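Side-chain contacts in beta-microseminoprotein (Homo sapiens, PDB 3IX0), which is a small secreted, disulfide-rich protein of seminal plasma that forms homodimers, interacts with PI16 and probably binds immunoglobulins: residues B[14-19]-B[26-31]; B[38-43]-B[47-52]; B[57-62]-B[75-80]. All blocks are in the same frame, centred on the assembly; numbering follows the deposited sequence.

Contact 1: residues B[14-19]-B[26-31]; sequences STRKCM and HPINSE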
ATOM      1  N   SER B  14       0.761  31.288   6.707  1.00 65.57           N
ATOM      2  CA  SER B  14      -0.609  31.634   7.049  1.00 70.61           C
ATOM      3  C   SER B  14      -1.598  30.580   6.559  1.00 67.45           C
ATOM      4  O   SER B  14      -2.805  30.819   6.533  1.00 68.56           O
ATOM      5  CB  SER B  14      -0.966  33.016   6.491  1.00 78.43           C
ATOM      6  OG  SER B  14      -0.682  33.106   5.107  1.00 84.34           O
ATOM      7  N   THR B  15      -1.083  29.418   6.170  1.00 64.38           N
ATOM      8  CA  THR B  15      -1.923  28.329   5.676  1.00 55.59           C
ATOM      9  C   THR B  15      -1.267  26.978   5.932  1.00 48.69           C
ATOM     10  O   THR B  15      -0.069  26.907   6.204  1.00 46.23           O
ATOM     11  CB  THR B  15      -2.244  28.515   4.164  1.00 92.35           C
ATOM     12  OG1 THR B  15      -2.944  29.752   3.990  1.00 91.84           O
ATOM     13  CG2 THR B  15      -3.124  27.389   3.658  1.00 92.05           C
ATOM     14  N   ARG B  16      -2.055  25.910   5.871  1.00 50.25           N
ATOM     15  CA  ARG B  16      -1.562  24.577   6.230  1.00 55.88           C
ATOM     16  C   ARG B  16      -1.140  23.737   5.025  1.00 53.60           C
ATOM     17  O   ARG B  16      -1.112  22.503   5.090  1.00 53.03           O
ATOM     18  CB  ARG B  16      -2.602  23.801   7.049  1.00 64.30           C
ATOM     19  CG  ARG B  16      -3.092  24.511   8.303  1.00 73.07           C
ATOM     20  CD  ARG B  16      -4.078  25.641   8.000  1.00 79.81           C
ATOM     21  NE  ARG B  16      -5.358  25.203   7.444  1.00 81.55           N
ATOM     22  CZ  ARG B  16      -5.648  25.185   6.145  1.00 80.05           C
ATOM     23  NH1 ARG B  16      -4.742  25.566   5.255  1.00 79.16           N
ATOM     24  NH2 ARG B  16      -6.843  24.781   5.735  1.00 79.94           N
ATOM     25  N   LYS B  17      -0.818  24.405   3.927  1.00 45.39           N
ATOM     26  CA  LYS B  17      -0.264  23.721   2.781  1.00 35.96           C
ATOM     27  C   LYS B  17       0.780  22.714   3.254  1.00 33.54           C
ATOM     28  O   LYS B  17       1.554  23.003   4.151  1.00 40.63           O
ATOM     29  CB  LYS B  17       0.357  24.729   1.829  1.00 39.21           C
ATOM     30  CG  LYS B  17      -0.651  25.687   1.200  1.00 51.57           C
ATOM     31  CD  LYS B  17      -0.081  26.374  -0.034  1.00 59.20           C
ATOM     32  CE  LYS B  17      -1.090  27.340  -0.631  1.00 63.38           C
ATOM     33  NZ  LYS B  17      -1.040  28.660   0.045  1.00 66.47           N
ATOM     34  N   CYS B  18       0.790  21.527   2.658  1.00 27.81           N
ATOM     35  CA  CYS B  18       1.780  20.514   3.007  1.00 27.00           C
ATOM     36  C   CYS B  18       3.103  20.832   2.335  1.00 33.49           C
ATOM     37  O   CYS B  18       3.136  21.136   1.140  1.00 37.28           O
ATOM     38  CB  CYS B  18       1.321  19.114   2.564  1.00 20.33           C
ATOM     39  SG  CYS B  18      -0.331  18.629   3.134  1.00 27.04           S
ATOM     40  N   MET B  19       4.192  20.753   3.094  1.00 32.57           N
ATOM     41  CA  MET B  19       5.520  20.842   2.500  1.00 35.10           C
ATOM     42  C   MET B  19       6.098  19.459   2.241  1.00 36.73           C
ATOM     43  O   MET B  19       6.035  18.582   3.102  1.00 40.17           O
ATOM     44  CB  MET B  19       6.479  21.636   3.385  1.00 35.47           C
ATOM     45  CG  MET B  19       7.903  21.647   2.828  1.00 43.24           C
ATOM     46  SD  MET B  19       8.937  23.036   3.331  1.00102.54           S
ATOM     47  CE  MET B  19       8.259  24.355   2.322  1.00 51.92           C
ATOM     48  N   HIS B  26       2.263  22.331  -1.212  1.00 17.20           N
ATOM     49  CA  HIS B  26       1.145  21.800  -1.955  1.00 20.13           C
ATOM     50  C   HIS B  26      -0.167  22.199  -1.321  1.00 24.88           C
ATOM     51  O   HIS B  26      -0.297  22.239  -0.105  1.00 27.65           O
ATOM     52  CB  HIS B  26       1.231  20.274  -2.022  1.00 18.86           C
ATOM     53  CG  HIS B  26       2.525  19.773  -2.569  1.00 21.59           C
ATOM     54  ND1 HIS B  26       2.645  19.297  -3.863  1.00 20.77           N
ATOM     55  CD2 HIS B  26       3.758  19.685  -2.027  1.00 20.84           C
ATOM     56  CE1 HIS B  26       3.886  18.937  -4.081  1.00 19.20           C
ATOM     57  NE2 HIS B  26       4.593  19.155  -2.982  1.00 22.27           N
ATOM     58  N   PRO B  27      -1.153  22.486  -2.159  1.00 26.03           N
ATOM     59  CA  PRO B  27      -2.486  22.871  -1.702  1.00 25.29           C
ATOM     60  C   PRO B  27      -3.169  21.728  -0.953  1.00 21.90           C
ATOM     61  O   PRO B  27      -2.974  20.545  -1.277  1.00 19.06           O
ATOM     62  CB  PRO B  27      -3.235  23.170  -3.013  1.00 33.90           C
ATOM     63  CG  PRO B  27      -2.165  23.335  -4.057  1.00 26.59           C
ATOM     64  CD  PRO B  27      -1.042  22.452  -3.627  1.00 20.04           C
ATOM     65  N   ILE B  28      -3.960  22.083   0.054  1.00 20.65           N
ATOM     66  CA  ILE B  28      -4.768  21.099   0.761  1.00 19.90           C
ATOM     67  C   ILE B  28      -5.603  20.396  -0.294  1.00 16.72           C
ATOM     68  O   ILE B  28      -6.099  21.032  -1.215  1.00 22.43           O
ATOM     69  CB  ILE B  28      -5.669  21.764   1.832  1.00 27.38           C
ATOM     70  CG1 ILE B  28      -4.819  22.489   2.870  1.00 32.31           C
ATOM     71  CG2 ILE B  28      -6.483  20.733   2.558  1.00 24.97           C
ATOM     72  CD1 ILE B  28      -4.026  21.545   3.744  1.00 37.44           C
ATOM     73  N   ASN B  29      -5.714  19.083  -0.166  1.00 17.27           N
ATOM     74  CA  ASN B  29      -6.414  18.220  -1.125  1.00 25.42           C
ATOM     75  C   ASN B  29      -5.786  18.049  -2.505  1.00 29.36           C
ATOM     76  O   ASN B  29      -6.475  17.673  -3.454  1.00 39.40           O
ATOM     77  CB  ASN B  29      -7.890  18.607  -1.251  1.00 31.21           C
ATOM     78  CG  ASN B  29      -8.631  18.460   0.058  1.00 35.91           C
ATOM     79  OD1 ASN B  29      -8.347  17.555   0.845  1.00 30.84           O
ATOM     80  ND2 ASN B  29      -9.566  19.367   0.314  1.00 40.83           N
ATOM     81  N   SER B  30      -4.489  18.290  -2.632  1.00 25.86           N
ATOM     82  CA  SER B  30      -3.844  18.064  -3.931  1.00 26.46           C
ATOM     83  C   SER B  30      -2.973  16.810  -3.949  1.00 23.40           C
ATOM     84  O   SER B  30      -2.458  16.384  -2.905  1.00 23.20           O
ATOM     85  CB  SER B  30      -3.018  19.277  -4.356  1.00 21.33           C
ATOM     86  OG  SER B  30      -1.792  19.305  -3.649  1.00 37.08           O
ATOM     87  N   GLU B  31      -2.803  16.243  -5.143  1.00 18.53           N
ATOM     88  CA  GLU B  31      -1.955  15.071  -5.348  1.00 20.47           C
ATOM     89  C   GLU B  31      -0.750  15.461  -6.187  1.00 25.03           C
ATOM     90  O   GLU B  31      -0.849  16.312  -7.067  1.00 28.31           O
ATOM     91  CB  GLU B  31      -2.750  13.945  -6.024  1.00 19.96           C
ATOM     92  CG  GLU B  31      -1.955  12.668  -6.309  1.00 33.14           C
ATOM     93  CD  GLU B  31      -1.165  12.715  -7.624  1.00 43.06           C
ATOM     94  OE1 GLU B  31      -1.496  13.548  -8.499  1.00 43.24           O
ATOM     95  OE2 GLU B  31      -0.213  11.910  -7.787  1.00 42.10           O
TER
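R16 meets I28 where a two-stranded antiparallel hairpin, 18-19 with 25-26, opens out at its end. The R16 chain bends at chi2 and chi3 (76° and 67°), which brings its guanidinium back over I28, the two side chains crossing at about a right angle with NH1 3.9 Å from CG1. NH2 of that guanidinium is held by a salt bridge to E44, while the backbone O of R16 takes a hydrogen bond from N7 and also lies 3.3 Å from I28 CD1. I28 thus wedges between the backbone and the head of R16, and its other neighbours include C42 and E44; an alanine here would probably leave a gap under the guanidinium and deprive the R16 backbone of its apolar cover. At K17 the contact is made by the root of the side chain: CB rests 3.2 Å from H26 O, while the ammonium end leads off elsewhere. C18 then forms the antiparallel hydrogen-bonded pair with H26. Of its two bonds, the one from H26 N to C18 O is the shorter and straighter, at 2.8 Å and 150°, whereas C18 N to H26 O is weak. The C18 sulfur is tied to C42 by a disulfide, and the imidazole of H26 stacks on W32 and bonds through NE2 to D20. Beyond H26 the chain reverses in a type II turn, P27 to S30. C18 O also lies at the edge of the H26 ring, in its plane, 3.5 Å from CD2.

Contact 2: residues B[38-43]-B[47-52]; sequences ETCTCY and ISCCTL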
ATOM      1  N   GLU B  38       6.595   7.743  -6.411  1.00 16.51           N
ATOM      2  CA  GLU B  38       5.512   7.747  -5.444  1.00 19.82           C
ATOM      3  C   GLU B  38       4.444   8.731  -5.828  1.00 18.66           C
ATOM      4  O   GLU B  38       4.693   9.743  -6.499  1.00 19.05           O
ATOM      5  CB  GLU B  38       6.011   8.081  -4.033  1.00 20.19           C
ATOM      6  CG  GLU B  38       7.051   7.112  -3.484  1.00 28.60           C
ATOM      7  CD  GLU B  38       7.619   7.572  -2.144  1.00 36.62           C
ATOM      8  OE1 GLU B  38       7.511   8.766  -1.836  1.00 31.07           O
ATOM      9  OE2 GLU B  38       8.168   6.735  -1.396  1.00 51.04           O
ATOM     10  N   THR B  39       3.240   8.438  -5.370  1.00 15.79           N
ATOM     11  CA  THR B  39       2.162   9.399  -5.437  1.00 17.93           C
ATOM     12  C   THR B  39       1.787   9.788  -4.004  1.00 16.85           C
ATOM     13  O   THR B  39       1.490   8.928  -3.162  1.00 11.67           O
ATOM     14  CB  THR B  39       0.943   8.864  -6.237  1.00 20.89           C
ATOM     15  OG1 THR B  39      -0.158   9.756  -6.060  1.00 30.70           O
ATOM     16  CG2 THR B  39       0.515   7.469  -5.757  1.00 21.88           C
ATOM     17  N   CYS B  40       1.830  11.084  -3.735  1.00 12.32           N
ATOM     18  CA  CYS B  40       1.527  11.630  -2.418  1.00 12.90           C
ATOM     19  C   CYS B  40       0.291  12.507  -2.467  1.00 17.81           C
ATOM     20  O   CYS B  40       0.025  13.149  -3.478  1.00 24.09           O
ATOM     21  CB  CYS B  40       2.699  12.485  -1.926  1.00  8.34           C
ATOM     22  SG  CYS B  40       4.200  11.567  -1.671  1.00 16.59           S
ATOM     23  N   THR B  41      -0.435  12.570  -1.353  1.00 18.42           N
ATOM     24  CA  THR B  41      -1.605  13.419  -1.252  1.00 15.28           C
ATOM     25  C   THR B  41      -1.572  14.249   0.020  1.00 14.34           C
ATOM     26  O   THR B  41      -1.288  13.740   1.096  1.00 17.30           O
ATOM     27  CB  THR B  41      -2.904  12.583  -1.300  1.00 28.61           C
ATOM     28  OG1 THR B  41      -2.871  11.713  -2.440  1.00 22.06           O
ATOM     29  CG2 THR B  41      -4.144  13.494  -1.389  1.00 28.38           C
ATOM     30  N   CYS B  42      -1.849  15.541  -0.120  1.00 16.05           N
ATOM     31  CA  CYS B  42      -1.829  16.462   0.995  1.00 15.22           C
ATOM     32  C   CYS B  42      -3.237  16.665   1.556  1.00 22.51           C
ATOM     33  O   CYS B  42      -4.133  17.081   0.842  1.00 17.42           O
ATOM     34  CB  CYS B  42      -1.280  17.808   0.533  1.00 16.43           C
ATOM     35  SG  CYS B  42      -1.630  19.166   1.683  1.00 24.38           S
ATOM     36  N   TYR B  43      -3.437  16.370   2.831  1.00 21.53           N
ATOM     37  CA  TYR B  43      -4.717  16.669   3.468  1.00 22.97           C
ATOM     38  C   TYR B  43      -4.525  17.606   4.634  1.00 28.78           C
ATOM     39  O   TYR B  43      -3.415  17.767   5.180  1.00 23.11           O
ATOM     40  CB  TYR B  43      -5.411  15.410   4.021  1.00 20.76           C
ATOM     41  CG  TYR B  43      -5.593  14.290   3.033  1.00 26.73           C
ATOM     42  CD1 TYR B  43      -4.648  13.281   2.927  1.00 29.35           C
ATOM     43  CD2 TYR B  43      -6.705  14.239   2.206  1.00 26.69           C
ATOM     44  CE1 TYR B  43      -4.801  12.254   2.018  1.00 32.17           C
ATOM     45  CE2 TYR B  43      -6.866  13.210   1.294  1.00 29.87           C
ATOM     46  CZ  TYR B  43      -5.914  12.220   1.206  1.00 34.24           C
ATOM     47  OH  TYR B  43      -6.063  11.192   0.295  1.00 40.85           O
ATOM     48  N   ILE B  47      -0.503  13.629   5.559  1.00 12.52           N
ATOM     49  CA  ILE B  47       0.085  13.437   4.260  1.00  7.10           C
ATOM     50  C   ILE B  47       0.261  11.941   4.076  1.00 18.67           C
ATOM     51  O   ILE B  47       0.753  11.251   4.970  1.00 12.46           O
ATOM     52  CB  ILE B  47       1.465  14.113   4.159  1.00 10.70           C
ATOM     53  CG1 ILE B  47       1.367  15.608   4.489  1.00 17.06           C
ATOM     54  CG2 ILE B  47       2.042  13.939   2.753  1.00 14.19           C
ATOM     55  CD1 ILE B  47       2.717  16.245   4.738  1.00 16.09           C
ATOM     56  N   SER B  48      -0.155  11.438   2.920  1.00 13.10           N
ATOM     57  CA  SER B  48       0.091  10.055   2.576  1.00 19.36           C
ATOM     58  C   SER B  48       0.968   9.983   1.322  1.00 19.50           C
ATOM     59  O   SER B  48       0.845  10.796   0.416  1.00 17.46           O
ATOM     60  CB  SER B  48      -1.228   9.331   2.326  1.00 22.37           C
ATOM     61  OG  SER B  48      -1.850   9.833   1.158  1.00 31.89           O
ATOM     62  N   CYS B  49       1.865   9.016   1.287  1.00 14.12           N
ATOM     63  CA  CYS B  49       2.615   8.718   0.074  1.00 17.75           C
ATOM     64  C   CYS B  49       2.505   7.226  -0.188  1.00 21.26           C
ATOM     65  O   CYS B  49       2.635   6.414   0.740  1.00 19.77           O
ATOM     66  CB  CYS B  49       4.081   9.147   0.214  1.00 17.15           C
ATOM     67  SG  CYS B  49       4.269  10.965   0.258  1.00 24.05           S
ATOM     68  N   CYS B  50       2.246   6.870  -1.444  1.00 16.02           N
ATOM     69  CA  CYS B  50       2.105   5.481  -1.832  1.00 20.46           C
ATOM     70  C   CYS B  50       3.043   5.203  -3.000  1.00 16.39           C
ATOM     71  O   CYS B  50       3.209   6.033  -3.874  1.00 15.29           O
ATOM     72  CB  CYS B  50       0.665   5.189  -2.269  1.00 14.17           C
ATOM     73  SG  CYS B  50      -0.584   5.521  -1.044  1.00 13.51           S
ATOM     74  N   THR B  51       3.640   4.019  -3.031  1.00 16.00           N
ATOM     75  CA  THR B  51       4.516   3.696  -4.134  1.00 13.92           C
ATOM     76  C   THR B  51       3.706   3.463  -5.414  1.00 13.60           C
ATOM     77  O   THR B  51       2.603   2.908  -5.389  1.00 12.38           O
ATOM     78  CB  THR B  51       5.369   2.461  -3.837  1.00 11.20           C
ATOM     79  OG1 THR B  51       6.284   2.266  -4.917  1.00 22.51           O
ATOM     80  CG2 THR B  51       4.493   1.220  -3.703  1.00 13.45           C
ATOM     81  N   LEU B  52       4.255   3.870  -6.544  1.00 12.83           N
ATOM     82  CA  LEU B  52       3.641   3.473  -7.805  1.00 19.73           C
ATOM     83  C   LEU B  52       4.211   2.158  -8.339  1.00 18.94           C
ATOM     84  O   LEU B  52       3.735   1.635  -9.343  1.00 19.05           O
ATOM     85  CB  LEU B  52       3.772   4.590  -8.833  1.00 20.14           C
ATOM     86  CG  LEU B  52       2.973   5.825  -8.400  1.00 20.42           C
ATOM     87  CD1 LEU B  52       3.516   7.084  -9.061  1.00 14.99           C
ATOM     88  CD2 LEU B  52       1.483   5.625  -8.682  1.00 14.66           C
TER
HETATM   89  O   HOH W   1      -1.066   9.455  -1.778  1.00 32.92           O
HETATM   90  O   HOH W   2      -4.734   8.774   0.357  1.00 39.73           O
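T39 lays its methyl CG2 against L52, 3.6 Å from CD2, the two side chains crossing at about a right angle. The threonine's first torsion (chi1 170°) puts CG2 between its backbone N and carbonyl carbon, facing the partner strand, and sends OG1 off to E31. Strands 38-42 and 46-51 form an antiparallel beta hairpin here, with T39-C50 and T41-S48 as hydrogen-bonded pairs. The two bonds of T39-C50 are matched in length, and the one from T39 N to C50 O is 2.8 Å long with an angle of 161° at the hydrogen. Between these pairs, C40 and C49 face each other as a non-hydrogen-bonded pair and join in a disulfide, SG to SG 2.0 Å with chi3 112°, a covalent rung straight across the hairpin. On the face carrying T39, T41, S48 and C50, one water accepts from T41 OG1 and S48 OG and donates to T39 O. A second water donates to S48 OG and lies 2.8 Å from Y43 OH, in the plane of the tyrosine ring, so the serine hydroxyl is held between two waters. The hairpin forms the middle of a four-stranded antiparallel sheet: 2-6 flanks 46-51, with C50 linked to C2 by a disulfide, and 31-33 flanks 38-42, where W32 packs on C40 and C42.

Contact 3: residues B[57-62]-B[75-80]; sequences VGYDKD and YIVVEK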
ATOM      1  N   VAL B  57       7.108 -10.834  -7.709  1.00 22.81           N
ATOM      2  CA  VAL B  57       7.647 -11.695  -6.659  1.00 20.36           C
ATOM      3  C   VAL B  57       7.487 -13.174  -7.007  1.00 24.89           C
ATOM      4  O   VAL B  57       8.128 -14.038  -6.407  1.00 28.83           O
ATOM      5  CB  VAL B  57       7.012 -11.385  -5.277  1.00 23.99           C
ATOM      6  CG1 VAL B  57       7.470 -10.022  -4.776  1.00 15.83           C
ATOM      7  CG2 VAL B  57       5.476 -11.434  -5.356  1.00 26.34           C
ATOM      8  N   GLY B  58       6.645 -13.465  -7.989  1.00 22.53           N
ATOM      9  CA  GLY B  58       6.450 -14.838  -8.410  1.00 23.06           C
ATOM     10  C   GLY B  58       6.866 -15.065  -9.851  1.00 27.35           C
ATOM     11  O   GLY B  58       6.175 -14.667 -10.790  1.00 32.66           O
ATOM     12  N   TYR B  59       8.007 -15.718 -10.014  1.00 18.34           N
ATOM     13  CA  TYR B  59       8.514 -16.089 -11.320  1.00 24.89           C
ATOM     14  C   TYR B  59       9.690 -17.036 -11.113  1.00 28.71           C
ATOM     15  O   TYR B  59      10.124 -17.252  -9.983  1.00 28.38           O
ATOM     16  CB  TYR B  59       8.969 -14.850 -12.096  1.00 25.09           C
ATOM     17  CG  TYR B  59       9.991 -14.014 -11.354  1.00 25.89           C
ATOM     18  CD1 TYR B  59      11.346 -14.266 -11.488  1.00 26.39           C
ATOM     19  CD2 TYR B  59       9.597 -12.967 -10.514  1.00 23.03           C
ATOM     20  CE1 TYR B  59      12.279 -13.505 -10.826  1.00 23.80           C
ATOM     21  CE2 TYR B  59      10.529 -12.197  -9.842  1.00 14.34           C
ATOM     22  CZ  TYR B  59      11.868 -12.470 -10.000  1.00 16.38           C
ATOM     23  OH  TYR B  59      12.812 -11.728  -9.336  1.00 18.85           O
ATOM     24  N   ASP B  60      10.200 -17.576 -12.213  1.00 27.19           N
ATOM     25  CA  ASP B  60      11.322 -18.506 -12.210  1.00 22.12           C
ATOM     26  C   ASP B  60      12.637 -17.799 -11.901  1.00 26.53           C
ATOM     27  O   ASP B  60      13.270 -17.233 -12.797  1.00 23.03           O
ATOM     28  CB  ASP B  60      11.411 -19.142 -13.593  1.00 28.63           C
ATOM     29  CG  ASP B  60      12.502 -20.188 -13.697  1.00 27.44           C
ATOM     30  OD1 ASP B  60      13.431 -20.234 -12.856  1.00 32.83           O
ATOM     31  OD2 ASP B  60      12.425 -20.960 -14.656  1.00 29.46           O
ATOM     32  N   LYS B  61      13.053 -17.849 -10.640  1.00 25.80           N
ATOM     33  CA  LYS B  61      14.228 -17.110 -10.203  1.00 27.39           C
ATOM     34  C   LYS B  61      15.523 -17.729 -10.706  1.00 31.92           C
ATOM     35  O   LYS B  61      16.560 -17.066 -10.730  1.00 35.59           O
ATOM     36  CB  LYS B  61      14.250 -16.968  -8.682  1.00 31.63           C
ATOM     37  CG  LYS B  61      13.203 -15.987  -8.155  1.00 43.70           C
ATOM     38  CD  LYS B  61      13.585 -15.429  -6.792  1.00 51.23           C
ATOM     39  CE  LYS B  61      12.511 -14.494  -6.273  1.00 52.83           C
ATOM     40  NZ  LYS B  61      11.155 -15.075  -6.487  1.00 48.85           N
ATOM     41  N   ASP B  62      15.459 -18.994 -11.112  1.00 26.30           N
ATOM     42  CA  ASP B  62      16.625 -19.651 -11.687  1.00 30.37           C
ATOM     43  C   ASP B  62      16.982 -19.071 -13.039  1.00 20.98           C
ATOM     44  O   ASP B  62      18.116 -18.690 -13.276  1.00 26.58           O
ATOM     45  CB  ASP B  62      16.377 -21.146 -11.840  1.00 39.06           C
ATOM     46  CG  ASP B  62      16.097 -21.807 -10.526  1.00 49.13           C
ATOM     47  OD1 ASP B  62      16.869 -21.565  -9.565  1.00 46.10           O
ATOM     48  OD2 ASP B  62      15.094 -22.547 -10.453  1.00 60.40           O
ATOM     49  N   TYR B  75       9.129  -2.606 -13.102  1.00 19.37           N
ATOM     50  CA  TYR B  75      10.066  -3.689 -13.372  1.00 23.17           C
ATOM     51  C   TYR B  75       9.754  -4.378 -14.684  1.00 19.18           C
ATOM     52  O   TYR B  75       8.610  -4.465 -15.089  1.00 20.95           O
ATOM     53  CB  TYR B  75       9.959  -4.764 -12.307  1.00 18.89           C
ATOM     54  CG  TYR B  75      10.603  -4.421 -11.010  1.00 22.24           C
ATOM     55  CD1 TYR B  75       9.869  -3.829  -9.982  1.00 13.39           C
ATOM     56  CD2 TYR B  75      11.940  -4.707 -10.791  1.00 18.43           C
ATOM     57  CE1 TYR B  75      10.460  -3.525  -8.766  1.00 11.04           C
ATOM     58  CE2 TYR B  75      12.548  -4.407  -9.570  1.00 13.63           C
ATOM     59  CZ  TYR B  75      11.805  -3.817  -8.575  1.00 15.35           C
ATOM     60  OH  TYR B  75      12.408  -3.521  -7.387  1.00 18.89           O
ATOM     61  N   ILE B  76      10.788  -4.893 -15.326  1.00 13.72           N
ATOM     62  CA  ILE B  76      10.608  -5.912 -16.333  1.00 20.87           C
ATOM     63  C   ILE B  76      11.174  -7.205 -15.751  1.00 22.90           C
ATOM     64  O   ILE B  76      11.973  -7.174 -14.812  1.00 21.06           O
ATOM     65  CB  ILE B  76      11.300  -5.546 -17.658  1.00 19.16           C
ATOM     66  CG1 ILE B  76      12.792  -5.281 -17.447  1.00 19.64           C
ATOM     67  CG2 ILE B  76      10.628  -4.323 -18.279  1.00 24.62           C
ATOM     68  CD1 ILE B  76      13.617  -5.401 -18.728  1.00 17.22           C
ATOM     69  N   VAL B  77      10.725  -8.333 -16.277  1.00 15.46           N
ATOM     70  CA  VAL B  77      11.204  -9.632 -15.821  1.00 13.63           C
ATOM     71  C   VAL B  77      11.602 -10.437 -17.040  1.00 17.67           C
ATOM     72  O   VAL B  77      10.772 -10.722 -17.904  1.00 18.26           O
ATOM     73  CB  VAL B  77      10.152 -10.405 -15.041  1.00 17.89           C
ATOM     74  CG1 VAL B  77      10.734 -11.717 -14.563  1.00 13.83           C
ATOM     75  CG2 VAL B  77       9.634  -9.553 -13.855  1.00 22.10           C
ATOM     76  N   VAL B  78      12.881 -10.798 -17.092  1.00 15.70           N
ATOM     77  CA  VAL B  78      13.490 -11.248 -18.325  1.00 18.52           C
ATOM     78  C   VAL B  78      14.441 -12.414 -18.104  1.00 19.43           C
ATOM     79  O   VAL B  78      14.864 -12.696 -16.988  1.00 22.23           O
ATOM     80  CB  VAL B  78      14.227 -10.084 -19.011  1.00 23.45           C
ATOM     81  CG1 VAL B  78      13.238  -9.010 -19.420  1.00 22.57           C
ATOM     82  CG2 VAL B  78      15.273  -9.483 -18.088  1.00 19.00           C
ATOM     83  N   GLU B  79      14.757 -13.107 -19.185  1.00 18.99           N
ATOM     84  CA  GLU B  79      15.661 -14.238 -19.117  1.00 21.20           C
ATOM     85  C   GLU B  79      17.086 -13.785 -18.803  1.00 20.52           C
ATOM     86  O   GLU B  79      17.587 -12.811 -19.387  1.00 13.68           O
ATOM     87  CB  GLU B  79      15.625 -15.011 -20.429  1.00 22.57           C
ATOM     88  CG  GLU B  79      14.345 -15.803 -20.628  1.00 18.96           C
ATOM     89  CD  GLU B  79      14.335 -16.604 -21.932  1.00 26.92           C
ATOM     90  OE1 GLU B  79      15.396 -16.738 -22.590  1.00 22.34           O
ATOM     91  OE2 GLU B  79      13.256 -17.107 -22.294  1.00 28.13           O
ATOM     92  N   LYS B  80      17.722 -14.493 -17.870  1.00 14.55           N
ATOM     93  CA  LYS B  80      19.129 -14.250 -17.556  1.00 19.80           C
ATOM     94  C   LYS B  80      20.038 -14.406 -18.779  1.00 23.90           C
ATOM     95  O   LYS B  80      20.901 -13.553 -19.035  1.00 19.92           O
ATOM     96  CB  LYS B  80      19.593 -15.142 -16.411  1.00 23.21           C
ATOM     97  CG  LYS B  80      18.940 -14.801 -15.059  1.00 26.96           C
ATOM     98  CD  LYS B  80      19.440 -15.743 -13.977  1.00 31.55           C
ATOM     99  CE  LYS B  80      18.838 -15.432 -12.617  1.00 34.82           C
ATOM    100  NZ  LYS B  80      19.113 -16.535 -11.642  1.00 34.55           N
TER
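Y59 and V77 supply the apolar part of this contact, a CH-pi interaction that packs the loop after strand 55-58 against strand 74-79. The methyl CG1 of V77 sits over one face of the tyrosine ring, 4.2 Å from its centroid and displaced toward the rim at CG and CD1. In Y59, chi1 of 55° folds the ring between the backbone N and the carbonyl carbon and turns its face to the valine. R66 of strand 64-69 also touches Y59, while P56 and V89 pack on V77, which is buried.

The polar part belongs to K80, just beyond the end of strand 74-79. Its side chain runs fully extended beyond CG to the loop following strand 55-58, where NZ gives two hydrogen bonds to successive carbonyls. One goes to K61 O at 2.8 Å, in the carbonyl plane; the other reaches D62 O at 2.9 Å from well above the D62 carbonyl's own plane, 52° out of it. Within this loop, D62 N makes a weak bond to D60 OD1, and D60 OD2 is bonded to N63.

K80 therefore spends its ammonium on main-chain oxygens: D62 OD1 stays 5.9 Å from NZ, so the nearby carboxylate would probably add only a longer-range attraction to a grip that rests on backbone carbonyls.

How the contacts relate
The three contacts follow one another along the chain. Contacts 1 and 2 have centres 13 Å apart and touch directly: the C18-C42 disulfide and a probable hydrogen bond from N29 N to C42 O fasten the small 18-19/25-26 hairpin and its turn to the four-stranded sheet. Contact 3 belongs to the other half of this elongated molecule, where 57-62 and 75-80 join two separate two-stranded sheets, 55-58/91-93 and 64-69/74-79. Its centre is 28 Å from that of contact 2 and 40 Å from that of contact 1, and it touches neither. Strand 46-51 leads on to strand 55-58, so the chain passes directly from one half to the other.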